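Local coordinates for VAO-type flavoprotein oxidase VAO615 (Myceliophthora thermophila, PDB 6F72) that is probably an oxidoreductase that carries bicovalently bound FAD and reacts rapidly with oxygen once reduced, although no substrate has yet been identified, at residues S178-I182 with M209-H215. Numbering follows the deposited sequence.
Sequences STKFI and MANSTGH. With NAG (2-acetamido-2-deoxy-beta-D-glucopyranose), chain H.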
ATOM      1  N   SER A 178       8.197  12.589  13.302  1.00 25.29           N
ATOM      2  CA  SER A 178       8.588  12.274  14.696  1.00 25.93           C
ATOM      3  C   SER A 178       8.609  10.769  14.960  1.00 25.61           C
ATOM      4  O   SER A 178       7.772  10.030  14.441  1.00 25.05           O
ATOM      5  CB  SER A 178       7.636  12.940  15.682  1.00 26.15           C
ATOM      6  OG  SER A 178       6.368  12.293  15.576  1.00 25.72           O
ATOM      7  N   THR A 179       9.609  10.321  15.711  1.00 26.22           N
ATOM      8  CA  THR A 179       9.695   8.933  16.162  1.00 26.25           C
ATOM      9  C   THR A 179      10.052   8.899  17.657  1.00 27.03           C
ATOM     10  O   THR A 179      10.942   9.633  18.122  1.00 27.65           O
ATOM     11  CB  THR A 179      10.721   8.115  15.359  1.00 26.23           C
ATOM     12  OG1 THR A 179      12.024   8.657  15.562  1.00 27.03           O
ATOM     13  CG2 THR A 179      10.425   8.151  13.866  1.00 25.79           C
ATOM     14  N   LYS A 180       9.361   8.044  18.403  1.00 27.00           N
ATOM     15  CA  LYS A 180       9.503   8.025  19.848  1.00 27.68           C
ATOM     16  C   LYS A 180       9.552   6.581  20.339  1.00 27.63           C
ATOM     17  O   LYS A 180       8.591   5.826  20.144  1.00 27.19           O
ATOM     18  CB  LYS A 180       8.341   8.806  20.472  1.00 27.82           C
ATOM     19  CG  LYS A 180       8.441   9.095  21.958  1.00 28.63           C
ATOM     20  CD  LYS A 180       7.226   9.913  22.366  1.00 28.77           C
ATOM     21  CE  LYS A 180       6.853   9.712  23.822  1.00 29.24           C
ATOM     22  NZ  LYS A 180       7.834  10.392  24.702  1.00 30.18           N
ATOM     23  N   PHE A 181      10.685   6.202  20.940  1.00 28.17           N
ATOM     24  CA  PHE A 181      10.851   4.881  21.531  1.00 28.34           C
ATOM     25  C   PHE A 181      10.232   4.832  22.912  1.00 28.73           C
ATOM     26  O   PHE A 181      10.621   5.590  23.800  1.00 29.40           O
ATOM     27  CB  PHE A 181      12.328   4.446  21.574  1.00 28.83           C
ATOM     28  CG  PHE A 181      12.548   3.097  22.232  1.00 29.06           C
ATOM     29  CD1 PHE A 181      12.051   1.924  21.652  1.00 28.55           C
ATOM     30  CD2 PHE A 181      13.248   3.001  23.441  1.00 29.89           C
ATOM     31  CE1 PHE A 181      12.249   0.683  22.260  1.00 28.83           C
ATOM     32  CE2 PHE A 181      13.454   1.764  24.052  1.00 30.15           C
ATOM     33  CZ  PHE A 181      12.952   0.603  23.462  1.00 29.62           C
ATOM     34  N   ILE A 182       9.266   3.935  23.075  1.00 28.50           N
ATOM     35  CA  ILE A 182       8.617   3.672  24.361  1.00 28.84           C
ATOM     36  C   ILE A 182       9.088   2.298  24.861  1.00 29.31           C
ATOM     37  O   ILE A 182       8.641   1.254  24.366  1.00 28.69           O
ATOM     38  CB  ILE A 182       7.068   3.756  24.265  1.00 28.28           C
ATOM     39  CG1 ILE A 182       6.624   5.115  23.708  1.00 28.03           C
ATOM     40  CG2 ILE A 182       6.420   3.494  25.622  1.00 28.53           C
ATOM     41  CD1 ILE A 182       5.225   5.128  23.125  1.00 27.54           C
ATOM     42  N   MET A 209      14.784   3.434  12.781  1.00 32.03           N
ATOM     43  CA  MET A 209      14.412   3.744  14.157  1.00 32.99           C
ATOM     44  C   MET A 209      14.309   2.490  15.040  1.00 33.46           C
ATOM     45  O   MET A 209      14.841   2.464  16.155  1.00 33.89           O
ATOM     46  CB  MET A 209      13.116   4.567  14.181  1.00 32.68           C
ATOM     47  CG  MET A 209      12.664   4.987  15.567  1.00 33.05           C
ATOM     48  SD  MET A 209      11.398   3.888  16.219  1.00 33.09           S
ATOM     49  CE  MET A 209      11.463   4.302  17.960  1.00 33.52           C
ATOM     50  N   ALA A 210      13.626   1.462  14.534  1.00 33.51           N
ATOM     51  CA  ALA A 210      13.505   0.198  15.250  1.00 34.06           C
ATOM     52  C   ALA A 210      14.866  -0.470  15.432  1.00 35.21           C
ATOM     53  O   ALA A 210      15.182  -0.910  16.542  1.00 35.64           O
ATOM     54  CB  ALA A 210      12.513  -0.743  14.564  1.00 33.41           C
ATOM     55  N   ASN A 211      15.662  -0.544  14.360  1.00 36.30           N
ATOM     56  CA  ASN A 211      16.991  -1.162  14.425  1.00 37.90           C
ATOM     57  C   ASN A 211      17.882  -0.541  15.512  1.00 37.45           C
ATOM     58  O   ASN A 211      18.568  -1.267  16.237  1.00 37.77           O
ATOM     59  CB  ASN A 211      17.729  -1.128  13.076  1.00 40.77           C
ATOM     60  CG  ASN A 211      19.161  -1.604  13.206  1.00 44.75           C
ATOM     61  OD1 ASN A 211      19.423  -2.808  13.205  1.00 44.61           O
ATOM     62  ND2 ASN A 211      20.094  -0.655  13.346  1.00 49.20           N
ATOM     63  N   SER A 212      17.867   0.792  15.611  1.00 36.22           N
ATOM     64  CA  SER A 212      18.745   1.525  16.529  1.00 36.10           C
ATOM     65  C   SER A 212      18.487   1.189  17.999  1.00 35.75           C
ATOM     66  O   SER A 212      19.351   1.413  18.843  1.00 36.57           O
ATOM     67  CB  SER A 212      18.636   3.036  16.310  1.00 35.88           C
ATOM     68  OG  SER A 212      17.329   3.499  16.592  1.00 35.12           O
ATOM     69  N   THR A 213      17.301   0.648  18.283  1.00 34.54           N
ATOM     70  CA  THR A 213      16.893   0.239  19.643  1.00 34.05           C
ATOM     71  C   THR A 213      17.004  -1.286  19.910  1.00 33.83           C
ATOM     72  O   THR A 213      16.743  -1.751  21.023  1.00 34.16           O
ATOM     73  CB  THR A 213      15.471   0.762  19.994  1.00 33.43           C
ATOM     74  OG1 THR A 213      14.481   0.081  19.215  1.00 32.54           O
ATOM     75  CG2 THR A 213      15.342   2.257  19.727  1.00 33.38           C
ATOM     76  N   GLY A 214      17.410  -2.052  18.899  1.00 33.31           N
ATOM     77  CA  GLY A 214      17.494  -3.512  19.002  1.00 32.98           C
ATOM     78  C   GLY A 214      16.153  -4.198  18.794  1.00 31.99           C
ATOM     79  O   GLY A 214      15.887  -5.227  19.410  1.00 32.08           O
ATOM     80  N   HIS A 215      15.325  -3.629  17.909  1.00 31.02           N
ATOM     81  CA  HIS A 215      13.955  -4.100  17.637  1.00 30.11           C
ATOM     82  C   HIS A 215      13.592  -4.199  16.132  1.00 29.41           C
ATOM     83  O   HIS A 215      14.280  -3.629  15.270  1.00 29.33           O
ATOM     84  CB  HIS A 215      12.930  -3.221  18.365  1.00 29.79           C
ATOM     85  CG  HIS A 215      13.083  -3.229  19.855  1.00 30.34           C
ATOM     86  ND1 HIS A 215      13.720  -2.220  20.539  1.00 30.72           N
ATOM     87  CD2 HIS A 215      12.702  -4.136  20.790  1.00 30.57           C
ATOM     88  CE1 HIS A 215      13.721  -2.499  21.833  1.00 31.18           C
ATOM     89  NE2 HIS A 215      13.111  -3.657  22.011  1.00 31.03           N
TER
HETATM   90  C1  NAG H 611      21.501  -0.897  13.558  1.00 36.85           C
HETATM   91  C2  NAG H 611      22.705  -0.262  12.837  1.00 42.42           C
HETATM   92  C3  NAG H 611      24.057  -0.558  13.510  1.00 43.65           C
HETATM   93  C4  NAG H 611      24.028  -0.406  15.040  1.00 44.67           C
HETATM   94  C5  NAG H 611      22.874  -1.235  15.608  1.00 43.19           C
HETATM   95  C6  NAG H 611      22.772  -1.099  17.130  1.00 44.49           C
HETATM   96  C7  NAG H 611      22.451   0.095  10.402  1.00 45.72           C
HETATM   97  C8  NAG H 611      22.614  -0.554   9.057  1.00 45.19           C
HETATM   98  N2  NAG H 611      22.772  -0.683  11.442  1.00 44.41           N
HETATM   99  O3  NAG H 611      25.054   0.317  12.972  1.00 45.30           O
HETATM  100  O4  NAG H 611      25.293  -0.778  15.615  1.00 46.92           O
HETATM  101  O5  NAG H 611      21.653  -0.785  14.990  1.00 40.35           O
HETATM  102  O6  NAG H 611      21.428  -1.321  17.580  1.00 45.19           O
HETATM  103  O7  NAG H 611      22.048   1.250  10.510  1.00 45.99           O
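This is a small, largely apolar surface contact in the FAD-binding PCMH-type region, where the start of strand 179-186 meets the C-terminal end of helix 203-212; no hydrogen bond crosses it. Thr179 and Phe181 point toward the helix end, while Lys180 and Ile182 point away. The Met209 side chain lies against Thr179 and Phe181: its CG is 3.7 Å from Thr179 CB, and its CE reaches Phe181 CB at 3.7 Å, near the plane of the Phe181 ring. Over one face of that ring sits Thr213 CG2, 4.1 Å from the centroid, a CH-pi contact. The His215 ring approaches obliquely, with Phe181 CE1 3.5 Å from His215 CE1. His215 ND1 donates to Thr213 OG1 (2.8 Å), which in turn donates to Ala210 O (2.9 Å), so Thr213 and His215 are tied to the last helical turn. A Schellman motif closes the helix, with Gly214 at positive phi and bonds Gly214 N to Asn211 O (3.0 Å) and His215 N to Ala210 O (3.0 Å). Asn211 bears an N-linked GlcNAc through ND2, on the side away from the strand. Strand 179-186 pairs with strand 193-198, on which Met209 also packs, and Leu296 of strand 288-298 touches Phe181, Ala210 and His215, joining the helix end to the antiparallel sheet.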